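Side-chain contact in major capsid protein (Faustovirus, PDB 5J7O), which is the major capsid protein of Faustovirus, a double jelly-roll protein whose trimers probably build the capsid shell: residues Thr220-Lys223 / Arg224-Gln228. Residues are numbered along the deposited sequence; the frame is centred on the assembly and turned at random.
Sequences TGWK and RLIGQ
Ile226 lays its CD1 methyl over one face of the Trp222 indole. Ile226 CD1 lies 3.7 Å from the centroid of the Trp222 five-membered ring, 28° off the ring normal, a CH-pi contact. The ring atom closest to Ile226 CD1 is Trp222 NE1, at 3.4 Å. CG1 of Ile226 sits between its own backbone N and carbonyl carbon (chi1 57°), and this, with an extended chi2, carries CD1 over the indole face. The indole N-H is held by Asn210, and Trp551 of the second subunit meets the Trp222 ring with planes about 25° apart. Lys223 and Gln228 run side by side in the same direction. Their stems touch, Lys223 CD to Gln228 CG at 4.0 Å. One water joins their ends, accepting from Lys223 NZ at 2.7 Å and from Gln228 NE2; OE1 of Gln228 takes the backbone N of Tyr180. Arg224 lies alongside Thr220. Thr220 CG2 rests over one face of the Arg224 guanidinium, toward its rim, 3.8 Å from Arg224 CZ. Both polar ends reach Gln562 of the second subunit, through Arg224 NH2 and Thr220 OG1. The helix ends here. Ile226 N still bonds to Trp222 O, but Gln228 N reaches back to Lys223 O at 2.8 Å. Gly227, at positive phi, lets the chain turn. This Schellman-like C-cap closes helix 216-225 at a subunit interface of the double jelly-roll capsid trimer.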
loop_
_atom_site.group_PDB
_atom_site.type_symbol
_atom_site.label_atom_id
_atom_site.label_comp_id
_atom_site.label_asym_id
_atom_site.label_seq_id
_atom_site.Cartn_x
_atom_site.Cartn_y
_atom_site.Cartn_z
ATOM N N THR B 220 -9.890 -2.142 1.775
ATOM C CA THR B 220 -10.411 -2.942 0.669
ATOM C C THR B 220 -11.893 -3.248 0.858
ATOM O O THR B 220 -12.696 -3.082 -0.066
ATOM C CB THR B 220 -9.604 -4.233 0.522
ATOM O OG1 THR B 220 -8.316 -3.932 -0.031
ATOM C CG2 THR B 220 -10.322 -5.221 -0.387
ATOM N N GLY B 221 -12.275 -3.690 2.058
ATOM C CA GLY B 221 -13.683 -3.928 2.326
ATOM C C GLY B 221 -14.504 -2.655 2.293
ATOM O O GLY B 221 -15.641 -2.651 1.815
ATOM N N TRP B 222 -13.938 -1.555 2.796
ATOM C CA TRP B 222 -14.633 -0.271 2.773
ATOM C C TRP B 222 -14.940 0.163 1.345
ATOM O O TRP B 222 -16.063 0.577 1.036
ATOM C CB TRP B 222 -13.792 0.781 3.497
ATOM C CG TRP B 222 -14.288 2.194 3.372
ATOM C CD1 TRP B 222 -13.732 3.191 2.626
ATOM C CD2 TRP B 222 -15.426 2.769 4.025
ATOM N NE1 TRP B 222 -14.456 4.350 2.770
ATOM C CE2 TRP B 222 -15.503 4.116 3.623
ATOM C CE3 TRP B 222 -16.392 2.274 4.907
ATOM C CZ2 TRP B 222 -16.504 4.974 4.071
ATOM C CZ3 TRP B 222 -17.385 3.128 5.351
ATOM C CH2 TRP B 222 -17.433 4.462 4.934
ATOM N N LYS B 223 -13.950 0.065 0.453
ATOM C CA LYS B 223 -14.166 0.445 -0.940
ATOM C C LYS B 223 -15.233 -0.424 -1.593
ATOM O O LYS B 223 -16.050 0.070 -2.380
ATOM C CB LYS B 223 -12.854 0.358 -1.720
ATOM C CG LYS B 223 -11.873 1.477 -1.411
ATOM C CD LYS B 223 -10.635 1.379 -2.286
ATOM C CE LYS B 223 -9.761 2.615 -2.144
ATOM N NZ LYS B 223 -8.525 2.521 -2.970
ATOM N N ARG B 224 -15.248 -1.722 -1.279
ATOM C CA ARG B 224 -16.250 -2.605 -1.866
ATOM C C ARG B 224 -17.644 -2.312 -1.328
ATOM O O ARG B 224 -18.636 -2.520 -2.036
ATOM C CB ARG B 224 -15.879 -4.067 -1.617
ATOM C CG ARG B 224 -14.569 -4.495 -2.262
ATOM C CD ARG B 224 -14.568 -5.984 -2.574
ATOM N NE ARG B 224 -13.343 -6.400 -3.254
ATOM C CZ ARG B 224 -12.484 -7.293 -2.775
ATOM N NH1 ARG B 224 -12.717 -7.882 -1.610
ATOM N NH2 ARG B 224 -11.397 -7.606 -3.465
ATOM N N LEU B 225 -17.744 -1.827 -0.087
ATOM C CA LEU B 225 -19.050 -1.501 0.476
ATOM C C LEU B 225 -19.691 -0.325 -0.249
ATOM O O LEU B 225 -20.907 -0.315 -0.475
ATOM C CB LEU B 225 -18.919 -1.195 1.968
ATOM C CG LEU B 225 -18.637 -2.367 2.908
ATOM C CD1 LEU B 225 -18.401 -1.866 4.326
ATOM C CD2 LEU B 225 -19.779 -3.366 2.873
ATOM N N ILE B 226 -18.892 0.674 -0.628
ATOM C CA ILE B 226 -19.411 1.906 -1.207
ATOM C C ILE B 226 -19.220 1.957 -2.720
ATOM O O ILE B 226 -19.397 3.017 -3.325
ATOM C CB ILE B 226 -18.779 3.134 -0.534
ATOM C CG1 ILE B 226 -17.256 3.083 -0.662
ATOM C CG2 ILE B 226 -19.191 3.205 0.929
ATOM C CD1 ILE B 226 -16.543 4.136 0.149
ATOM N N GLY B 227 -18.855 0.839 -3.342
ATOM C CA GLY B 227 -18.821 0.767 -4.791
ATOM C C GLY B 227 -17.615 1.382 -5.461
ATOM O O GLY B 227 -17.689 1.720 -6.645
ATOM N N GLN B 228 -16.506 1.545 -4.745
ATOM C CA GLN B 228 -15.265 2.019 -5.343
ATOM C C GLN B 228 -14.458 0.824 -5.832
ATOM O O GLN B 228 -14.297 -0.162 -5.107
ATOM C CB GLN B 228 -14.455 2.840 -4.339
ATOM C CG GLN B 228 -13.074 3.260 -4.831
ATOM C CD GLN B 228 -13.128 4.338 -5.898
ATOM O OE1 GLN B 228 -14.173 4.945 -6.137
ATOM N NE2 GLN B 228 -11.994 4.584 -6.546
HETATM O O HOH W 1 -9.496 2.890 -5.418
#